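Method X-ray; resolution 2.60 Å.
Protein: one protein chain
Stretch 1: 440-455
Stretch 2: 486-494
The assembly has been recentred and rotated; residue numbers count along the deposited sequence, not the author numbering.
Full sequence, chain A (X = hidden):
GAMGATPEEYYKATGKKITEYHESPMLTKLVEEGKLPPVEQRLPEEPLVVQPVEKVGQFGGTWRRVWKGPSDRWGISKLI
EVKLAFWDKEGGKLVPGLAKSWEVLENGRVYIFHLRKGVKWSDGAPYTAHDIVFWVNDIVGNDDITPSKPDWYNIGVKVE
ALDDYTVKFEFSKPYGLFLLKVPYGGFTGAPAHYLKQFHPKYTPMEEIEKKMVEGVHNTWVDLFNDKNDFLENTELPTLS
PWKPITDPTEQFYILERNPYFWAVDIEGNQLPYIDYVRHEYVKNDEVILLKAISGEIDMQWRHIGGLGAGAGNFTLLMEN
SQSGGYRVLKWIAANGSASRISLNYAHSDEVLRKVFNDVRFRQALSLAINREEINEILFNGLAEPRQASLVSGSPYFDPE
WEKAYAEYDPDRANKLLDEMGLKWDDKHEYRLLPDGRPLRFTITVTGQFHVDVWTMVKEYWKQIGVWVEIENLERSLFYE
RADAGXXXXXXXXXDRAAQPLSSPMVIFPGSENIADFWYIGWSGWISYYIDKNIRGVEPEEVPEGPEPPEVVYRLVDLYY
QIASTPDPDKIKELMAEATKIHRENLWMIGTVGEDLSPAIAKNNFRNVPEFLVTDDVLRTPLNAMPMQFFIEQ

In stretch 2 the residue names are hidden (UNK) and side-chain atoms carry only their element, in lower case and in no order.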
ATOM      1  N   ARG A 440     -24.381 -21.311 -21.677  1.00 67.99           N
ATOM      2  CA  ARG A 440     -24.927 -20.296 -20.802  1.00 66.75           C
ATOM      3  C   ARG A 440     -24.358 -20.450 -19.400  1.00 66.15           C
ATOM      4  O   ARG A 440     -24.109 -21.566 -18.937  1.00 63.14           O
ATOM      5  CB  ARG A 440     -26.455 -20.403 -20.759  1.00 66.15           C
ATOM      6  CG  ARG A 440     -27.134 -19.488 -19.745  1.00 67.21           C
ATOM      7  CD  ARG A 440     -28.648 -19.618 -19.797  1.00 68.45           C
ATOM      8  NE  ARG A 440     -29.310 -18.717 -18.855  1.00 72.60           N
ATOM      9  CZ  ARG A 440     -30.611 -18.415 -18.860  1.00 75.25           C
ATOM     10  NH1 ARG A 440     -31.441 -18.934 -19.764  1.00 76.03           N
ATOM     11  NH2 ARG A 440     -31.087 -17.574 -17.950  1.00 74.63           N
ATOM     12  N   PHE A 441     -24.147 -19.318 -18.736  1.00 66.54           N
ATOM     13  CA  PHE A 441     -23.834 -19.309 -17.315  1.00 65.44           C
ATOM     14  C   PHE A 441     -24.168 -17.960 -16.720  1.00 63.17           C
ATOM     15  O   PHE A 441     -24.423 -17.000 -17.442  1.00 65.48           O
ATOM     16  CB  PHE A 441     -22.373 -19.678 -17.053  1.00 66.19           C
ATOM     17  CG  PHE A 441     -21.383 -18.776 -17.725  1.00 70.46           C
ATOM     18  CD1 PHE A 441     -21.018 -18.986 -19.049  1.00 72.44           C
ATOM     19  CD2 PHE A 441     -20.792 -17.729 -17.029  1.00 71.83           C
ATOM     20  CE1 PHE A 441     -20.093 -18.163 -19.669  1.00 72.62           C
ATOM     21  CE2 PHE A 441     -19.866 -16.901 -17.645  1.00 71.87           C
ATOM     22  CZ  PHE A 441     -19.517 -17.119 -18.966  1.00 72.32           C
ATOM     23  N   THR A 442     -24.184 -17.907 -15.394  1.00 62.92           N
ATOM     24  CA  THR A 442     -24.551 -16.702 -14.666  1.00 61.52           C
ATOM     25  C   THR A 442     -23.312 -16.032 -14.074  1.00 59.63           C
ATOM     26  O   THR A 442     -22.484 -16.683 -13.439  1.00 55.02           O
ATOM     27  CB  THR A 442     -25.557 -17.029 -13.545  1.00 61.65           C
ATOM     28  OG1 THR A 442     -26.840 -17.293 -14.124  1.00 61.45           O
ATOM     29  CG2 THR A 442     -25.691 -15.867 -12.563  1.00 62.43           C
ATOM     30  N   ILE A 443     -23.199 -14.725 -14.300  1.00 59.23           N
ATOM     31  CA  ILE A 443     -22.158 -13.920 -13.683  1.00 58.03           C
ATOM     32  C   ILE A 443     -22.695 -13.402 -12.365  1.00 54.98           C
ATOM     33  O   ILE A 443     -23.724 -12.724 -12.324  1.00 52.03           O
ATOM     34  CB  ILE A 443     -21.750 -12.724 -14.565  1.00 60.36           C
ATOM     35  CG1 ILE A 443     -21.168 -13.218 -15.893  1.00 61.10           C
ATOM     36  CG2 ILE A 443     -20.729 -11.850 -13.842  1.00 60.85           C
ATOM     37  CD1 ILE A 443     -20.996 -12.130 -16.930  1.00 61.29           C
ATOM     38  N   THR A 444     -21.988 -13.733 -11.291  1.00 54.55           N
ATOM     39  CA  THR A 444     -22.362 -13.307  -9.958  1.00 53.23           C
ATOM     40  C   THR A 444     -21.555 -12.086  -9.567  1.00 54.02           C
ATOM     41  O   THR A 444     -20.321 -12.112  -9.609  1.00 51.72           O
ATOM     42  CB  THR A 444     -22.075 -14.412  -8.934  1.00 53.42           C
ATOM     43  OG1 THR A 444     -22.683 -15.631  -9.370  1.00 51.25           O
ATOM     44  CG2 THR A 444     -22.612 -14.025  -7.551  1.00 52.76           C
ATOM     45  N   VAL A 445     -22.256 -11.023  -9.177  1.00 54.75           N
ATOM     46  CA  VAL A 445     -21.612  -9.807  -8.697  1.00 55.75           C
ATOM     47  C   VAL A 445     -22.260  -9.349  -7.402  1.00 55.97           C
ATOM     48  O   VAL A 445     -23.296  -9.870  -6.994  1.00 55.08           O
ATOM     49  CB  VAL A 445     -21.707  -8.657  -9.729  1.00 56.78           C
ATOM     50  CG1 VAL A 445     -21.269  -9.130 -11.103  1.00 57.24           C
ATOM     51  CG2 VAL A 445     -23.122  -8.093  -9.810  1.00 56.42           C
ATOM     52  N   THR A 446     -21.635  -8.368  -6.762  1.00 57.69           N
ATOM     53  CA  THR A 446     -22.263  -7.635  -5.668  1.00 58.08           C
ATOM     54  C   THR A 446     -21.942  -6.150  -5.837  1.00 58.81           C
ATOM     55  O   THR A 446     -20.778  -5.763  -5.937  1.00 58.67           O
ATOM     56  CB  THR A 446     -21.839  -8.172  -4.285  1.00 57.28           C
ATOM     57  OG1 THR A 446     -22.455  -7.393  -3.253  1.00 59.13           O
ATOM     58  CG2 THR A 446     -20.327  -8.157  -4.115  1.00 57.87           C
ATOM     59  N   GLY A 447     -22.988  -5.331  -5.922  1.00 60.65           N
ATOM     60  CA  GLY A 447     -22.837  -3.891  -6.115  1.00 63.07           C
ATOM     61  C   GLY A 447     -23.293  -3.414  -7.481  1.00 63.35           C
ATOM     62  O   GLY A 447     -22.849  -3.929  -8.514  1.00 60.96           O
ATOM     63  N   GLN A 448     -24.161  -2.403  -7.478  1.00 66.00           N
ATOM     64  CA  GLN A 448     -24.708  -1.829  -8.711  1.00 68.59           C
ATOM     65  C   GLN A 448     -23.637  -1.455  -9.740  1.00 67.23           C
ATOM     66  O   GLN A 448     -23.876  -1.521 -10.945  1.00 65.39           O
ATOM     67  CB  GLN A 448     -25.552  -0.589  -8.387  1.00 71.73           C
ATOM     68  CG  GLN A 448     -26.288   0.005  -9.582  1.00 71.82           C
ATOM     69  CD  GLN A 448     -27.150  -1.019 -10.291  1.00 71.54           C
ATOM     70  OE1 GLN A 448     -26.955  -1.301 -11.474  1.00 67.52           O
ATOM     71  NE2 GLN A 448     -28.097  -1.601  -9.560  1.00 71.08           N
ATOM     72  N   PHE A 449     -22.468  -1.044  -9.262  1.00 66.72           N
ATOM     73  CA  PHE A 449     -21.389  -0.671 -10.152  1.00 65.85           C
ATOM     74  C   PHE A 449     -21.013  -1.841 -11.037  1.00 64.55           C
ATOM     75  O   PHE A 449     -20.957  -1.698 -12.252  1.00 67.79           O
ATOM     76  CB  PHE A 449     -20.167  -0.184  -9.368  1.00 67.34           C
ATOM     77  CG  PHE A 449     -18.899  -0.167 -10.179  1.00 68.83           C
ATOM     78  CD1 PHE A 449     -18.757   0.703 -11.254  1.00 69.32           C
ATOM     79  CD2 PHE A 449     -17.850  -1.034  -9.877  1.00 70.19           C
ATOM     80  CE1 PHE A 449     -17.592   0.716 -12.008  1.00 71.21           C
ATOM     81  CE2 PHE A 449     -16.681  -1.026 -10.626  1.00 71.51           C
ATOM     82  CZ  PHE A 449     -16.554  -0.150 -11.694  1.00 72.17           C
ATOM     83  N   HIS A 450     -20.766  -2.997 -10.428  1.00 64.54           N
ATOM     84  CA  HIS A 450     -20.310  -4.175 -11.176  1.00 63.16           C
ATOM     85  C   HIS A 450     -21.388  -4.722 -12.121  1.00 62.28           C
ATOM     86  O   HIS A 450     -21.072  -5.231 -13.199  1.00 55.93           O
ATOM     87  CB  HIS A 450     -19.845  -5.272 -10.219  1.00 63.01           C
ATOM     88  CG  HIS A 450     -18.526  -4.987  -9.571  1.00 62.31           C
ATOM     89  ND1 HIS A 450     -17.328  -5.095 -10.244  1.00 61.04           N
ATOM     90  CD2 HIS A 450     -18.216  -4.610  -8.308  1.00 59.40           C
ATOM     91  CE1 HIS A 450     -16.338  -4.792  -9.425  1.00 58.62           C
ATOM     92  NE2 HIS A 450     -16.850  -4.494  -8.244  1.00 57.64           N
ATOM     93  N   VAL A 451     -22.650  -4.618 -11.709  1.00 62.51           N
ATOM     94  CA  VAL A 451     -23.773  -4.959 -12.578  1.00 63.76           C
ATOM     95  C   VAL A 451     -23.606  -4.234 -13.910  1.00 66.97           C
ATOM     96  O   VAL A 451     -23.546  -4.866 -14.965  1.00 69.92           O
ATOM     97  CB  VAL A 451     -25.123  -4.558 -11.939  1.00 64.09           C
ATOM     98  CG1 VAL A 451     -26.260  -4.621 -12.952  1.00 63.92           C
ATOM     99  CG2 VAL A 451     -25.432  -5.443 -10.739  1.00 63.56           C
ATOM    100  N   ASP A 452     -23.502  -2.909 -13.839  1.00 69.83           N
ATOM    101  CA  ASP A 452     -23.378  -2.057 -15.030  1.00 70.96           C
ATOM    102  C   ASP A 452     -22.241  -2.497 -15.941  1.00 68.82           C
ATOM    103  O   ASP A 452     -22.400  -2.557 -17.160  1.00 71.65           O
ATOM    104  CB  ASP A 452     -23.149  -0.596 -14.633  1.00 71.34           C
ATOM    105  CG  ASP A 452     -24.252  -0.049 -13.761  1.00 74.07           C
ATOM    106  OD1 ASP A 452     -25.337  -0.666 -13.730  1.00 77.30           O
ATOM    107  OD2 ASP A 452     -24.036   0.992 -13.103  1.00 77.09           O
ATOM    108  N   VAL A 453     -21.099  -2.803 -15.339  1.00 65.65           N
ATOM    109  CA  VAL A 453     -19.912  -3.210 -16.090  1.00 65.41           C
ATOM    110  C   VAL A 453     -20.217  -4.436 -16.938  1.00 65.80           C
ATOM    111  O   VAL A 453     -20.033  -4.426 -18.159  1.00 65.04           O
ATOM    112  CB  VAL A 453     -18.726  -3.546 -15.159  1.00 64.93           C
ATOM    113  CG1 VAL A 453     -17.500  -3.958 -15.967  1.00 64.51           C
ATOM    114  CG2 VAL A 453     -18.393  -2.366 -14.255  1.00 66.25           C
ATOM    115  N   TRP A 454     -20.694  -5.487 -16.278  1.00 65.10           N
ATOM    116  CA  TRP A 454     -20.847  -6.788 -16.919  1.00 63.61           C
ATOM    117  C   TRP A 454     -22.162  -6.926 -17.679  1.00 62.83           C
ATOM    118  O   TRP A 454     -22.260  -7.751 -18.592  1.00 62.14           O
ATOM    119  CB  TRP A 454     -20.639  -7.895 -15.887  1.00 61.24           C
ATOM    120  CG  TRP A 454     -19.230  -7.872 -15.401  1.00 58.57           C
ATOM    121  CD1 TRP A 454     -18.743  -7.186 -14.325  1.00 56.60           C
ATOM    122  CD2 TRP A 454     -18.105  -8.510 -16.013  1.00 56.06           C
ATOM    123  NE1 TRP A 454     -17.391  -7.380 -14.216  1.00 56.28           N
ATOM    124  CE2 TRP A 454     -16.973  -8.190 -15.240  1.00 54.78           C
ATOM    125  CE3 TRP A 454     -17.946  -9.333 -17.134  1.00 56.12           C
ATOM    126  CZ2 TRP A 454     -15.699  -8.663 -15.550  1.00 54.93           C
ATOM    127  CZ3 TRP A 454     -16.677  -9.808 -17.441  1.00 54.18           C
ATOM    128  CH2 TRP A 454     -15.572  -9.468 -16.656  1.00 55.51           C
ATOM    129  N   THR A 455     -23.146  -6.099 -17.331  1.00 62.10           N
ATOM    130  CA  THR A 455     -24.337  -5.921 -18.166  1.00 65.27           C
ATOM    131  C   THR A 455     -23.954  -5.523 -19.595  1.00 69.08           C
ATOM    132  O   THR A 455     -24.589  -5.950 -20.554  1.00 75.54           O
ATOM    133  CB  THR A 455     -25.278  -4.852 -17.585  1.00 64.93           C
ATOM    134  OG1 THR A 455     -25.719  -5.257 -16.285  1.00 66.22           O
ATOM    135  CG2 THR A 455     -26.503  -4.645 -18.481  1.00 65.75           C
ATOM    136  N   UNK A 486     -20.732 -22.421  -5.109  1.00 46.36           N
ATOM    137  CA  UNK A 486     -22.044 -22.349  -5.751  1.00 46.05           C
ATOM    138  C   UNK A 486     -22.089 -21.126  -6.650  1.00 44.98           C
ATOM    139  O   UNK A 486     -22.770 -20.137  -6.363  1.00 40.96           O
ATOM    140  c   UNK A 486     -24.550 -22.518  -5.274  1.00 49.02           C
ATOM    141  o   UNK A 486     -24.716 -22.481  -6.513  1.00 51.52           O
ATOM    142  c   UNK A 486     -23.157 -22.291  -4.691  1.00 47.65           C
ATOM    143  o   UNK A 486     -25.485 -22.742  -4.482  1.00 49.96           O
ATOM    144  N   UNK A 487     -21.347 -21.209  -7.747  1.00 44.47           N
ATOM    145  CA  UNK A 487     -21.322 -20.146  -8.734  1.00 43.50           C
ATOM    146  C   UNK A 487     -20.683 -20.641 -10.028  1.00 43.80           C
ATOM    147  O   UNK A 487     -19.934 -21.615 -10.032  1.00 44.01           O
ATOM    148  c   UNK A 487     -19.110 -19.193  -7.909  1.00 41.14           C
ATOM    149  c   UNK A 487     -18.142 -18.927  -8.863  1.00 41.60           C
ATOM    150  c   UNK A 487     -16.803 -19.183  -8.609  1.00 41.21           C
ATOM    151  c   UNK A 487     -17.378 -19.984  -6.433  1.00 41.15           C
ATOM    152  c   UNK A 487     -16.421 -19.713  -7.395  1.00 41.05           C
ATOM    153  c   UNK A 487     -18.713 -19.724  -6.692  1.00 41.42           C
ATOM    154  c   UNK A 487     -20.557 -18.924  -8.195  1.00 42.41           C
ATOM    155  N   UNK A 488     -20.996 -19.950 -11.115  1.00 45.55           N
ATOM    156  CA  UNK A 488     -20.342 -20.147 -12.398  1.00 47.99           C
ATOM    157  C   UNK A 488     -19.163 -19.188 -12.523  1.00 49.88           C
ATOM    158  O   UNK A 488     -18.055 -19.587 -12.895  1.00 48.69           O
ATOM    159  o   UNK A 488     -23.693 -20.153 -13.691  1.00 46.76           O
ATOM    160  o   UNK A 488     -22.515 -21.862 -13.021  1.00 51.74           O
ATOM    161  c   UNK A 488     -22.604 -20.689 -13.411  1.00 47.34           C
ATOM    162  c   UNK A 488     -21.327 -19.889 -13.545  1.00 48.49           C
ATOM    163  N   UNK A 489     -19.418 -17.917 -12.220  1.00 52.74           N
ATOM    164  CA  UNK A 489     -18.393 -16.885 -12.303  1.00 53.78           C
ATOM    165  C   UNK A 489     -18.612 -15.765 -11.279  1.00 55.50           C
ATOM    166  O   UNK A 489     -19.747 -15.338 -11.036  1.00 54.53           O
ATOM    167  c   UNK A 489     -18.348 -16.319 -13.706  1.00 51.96           C
ATOM    168  N   UNK A 490     -17.502 -15.303 -10.700  1.00 56.74           N
ATOM    169  CA  UNK A 490     -17.480 -14.248  -9.683  1.00 57.30           C
ATOM    170  C   UNK A 490     -16.675 -13.050 -10.175  1.00 57.98           C
ATOM    171  O   UNK A 490     -15.529 -13.210 -10.628  1.00 56.43           O
ATOM    172  s   UNK A 490     -18.916 -15.090  -6.706  1.00 63.33           S
ATOM    173  c   UNK A 490     -17.562 -15.817  -7.635  1.00 59.17           C
ATOM    174  c   UNK A 490     -16.794 -14.765  -8.413  1.00 58.62           C
ATOM    175  c   UNK A 490     -19.362 -16.439  -5.632  1.00 66.64           C
ATOM    176  N   UNK A 491     -17.246 -11.851 -10.067  1.00 57.41           N
ATOM    177  CA  UNK A 491     -16.479 -10.635 -10.350  1.00 58.59           C
ATOM    178  C   UNK A 491     -16.067  -9.934  -9.052  1.00 58.16           C
ATOM    179  O   UNK A 491     -16.807  -9.914  -8.056  1.00 54.23           O
ATOM    180  c   UNK A 491     -17.193  -9.638 -11.319  1.00 59.75           C
ATOM    181  c   UNK A 491     -18.056 -10.373 -12.339  1.00 60.52           C
ATOM    182  c   UNK A 491     -18.007  -8.594 -10.570  1.00 60.22           C
ATOM    183  N   UNK A 492     -14.872  -9.359  -9.090  1.00 57.99           N
ATOM    184  CA  UNK A 492     -14.338  -8.569  -7.989  1.00 59.51           C
ATOM    185  C   UNK A 492     -13.321  -7.608  -8.581  1.00 59.72           C
ATOM    186  O   UNK A 492     -12.813  -7.845  -9.683  1.00 56.34           O
ATOM    187  c   UNK A 492     -12.171  -8.491  -5.116  1.00 57.52           C
ATOM    188  c   UNK A 492     -14.304  -7.641  -2.355  1.00 56.22           C
ATOM    189  c   UNK A 492     -15.660  -7.803  -2.304  1.00 56.64           C
ATOM    190  c   UNK A 492     -13.384  -8.864  -5.631  1.00 58.30           C
ATOM    191  c   UNK A 492     -16.372  -8.350  -3.373  1.00 57.01           C
ATOM    192  c   UNK A 492     -14.349  -8.584  -4.616  1.00 57.78           C
ATOM    193  c   UNK A 492     -13.650  -9.483  -6.975  1.00 59.03           C
ATOM    194  c   UNK A 492     -13.657  -8.035  -3.518  1.00 56.78           C
ATOM    195  n   UNK A 492     -12.329  -7.989  -3.849  1.00 55.35           N
ATOM    196  c   UNK A 492     -15.734  -8.742  -4.529  1.00 56.91           C
ATOM    197  N   UNK A 493     -13.021  -6.532  -7.859  1.00 58.39           N
ATOM    198  CA  UNK A 493     -11.950  -5.632  -8.275  1.00 57.21           C
ATOM    199  C   UNK A 493     -10.618  -6.334  -8.113  1.00 55.33           C
ATOM    200  O   UNK A 493     -10.562  -7.486  -7.694  1.00 52.18           O
ATOM    201  o   UNK A 493     -10.648  -5.087  -5.614  1.00 62.49           O
ATOM    202  c   UNK A 493     -11.973  -4.333  -7.473  1.00 60.03           C
ATOM    203  n   UNK A 493     -12.626  -4.126  -5.154  1.00 62.22           N
ATOM    204  c   UNK A 493     -11.691  -4.547  -5.995  1.00 61.11           C
ATOM    205  N   UNK A 494      -9.541  -5.643  -8.450  1.00 56.39           N
ATOM    206  CA  UNK A 494      -8.215  -6.181  -8.218  1.00 56.49           C
ATOM    207  C   UNK A 494      -7.296  -5.079  -7.721  1.00 57.21           C
ATOM    208  O   UNK A 494      -6.394  -4.646  -8.426  1.00 61.27           O
ATOM    209  c   UNK A 494      -4.010  -8.542 -10.292  1.00 51.27           C
ATOM    210  s   UNK A 494      -5.411  -7.553 -10.808  1.00 53.11           S
ATOM    211  c   UNK A 494      -6.399  -7.599  -9.309  1.00 54.08           C
ATOM    212  c   UNK A 494      -7.678  -6.806  -9.498  1.00 55.86           C
TER
HETATM  213  O   HOH W   1     -22.469 -17.996 -10.961  1.00 47.43           O
HETATM  214  O   HOH W   2     -19.132  -8.158  -7.646  1.00 56.07           O

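Position 486 carries four side-chain atoms, two carbons of which the second bears two oxygens. That is a carboxylate on a short stem, and it touches nothing on stretch 1. The ending distinguishes aspartate from asparagine only by element: two oxygens and no nitrogen give Asp486.

Position 487 has one carbon followed by a ring of six carbons, with no oxygen on the ring. Its CB lies 4.1 Å from Thr444 OG1, while the ring leads away from stretch 1. This is Phe487.

Position 488 again shows two carbons, the second with two oxygens, but here the carboxylate works. One oxygen sits 2.9 Å from Thr442 N, on a nearly straight hydrogen bond, and also 3.6 Å from Phe441 CB. The residue is Asp488, and OD2 is the acceptor, so a side-chain oxygen of stretch 2 takes up the backbone amide of Thr442. The position's own N is held by water 1 at 2.5 Å, and that water also donates to Thr442 O at 2.8 Å, linking the two backbones just before direct strand pairing begins.

Position 489 has a single side-chain carbon, 4.3 Å from Phe441 CE2, so it is Ala489. It pairs with Ile443 in a parallel bridge, and both side chains point to the same face of the sheet. Its O accepts from Thr444 N at 2.8 Å.

Position 490 is an unbranched chain of two carbons, a sulfur and a terminal carbon; its sulfur lies 3.9 Å from Thr444 CB. This is Met490. It pairs with Thr444 on the other face of the sheet, and its CA makes a CA-H...O contact of 3.6 Å with Thr444 O.

Position 491 has one carbon carrying two more, a beta-branched aliphatic side chain, pointed toward stretch 1. The three carbons identify Val491. CG1 lies 3.4 Å from Ile443 CG2 and over the face of the five-membered ring of Trp454, 3.7 Å from its centroid; CG2 lies 3.3 Å from Val445 CG1 and 3.6 Å from His450 ND1. Each methyl touches both the strand and the helix of stretch 1.

Position 492 bears a carbon, then fused five- and six-membered rings holding eight carbons and one nitrogen. CA-to-CB points away, yet the ring returns, and a carbon at the ring edge lies 4.0 Å from Thr446 CG2. This is Trp492, and the edge carbon is CZ3.

Position 493 has four side-chain atoms, two carbons with an oxygen and a nitrogen on the second; its backbone N is 4.1 Å from His450 CE1. This is Asn493.

Position 494, two carbons, sulfur and carbon without a branch, is Met494, beyond reach of stretch 1.

The contact rests on a short parallel ladder in which Thr444 donates to Ala489 O and accepts from Val491 N at 3.1 Å through its O. Asp488 and water 1 secure one end; beyond the ladder, water 2 joins Thr446 N to Val491 O. Val491, the most heavily covered residue, fits the helix against the sheet.

Stretch 2 (486-494) DFDAMVWNM
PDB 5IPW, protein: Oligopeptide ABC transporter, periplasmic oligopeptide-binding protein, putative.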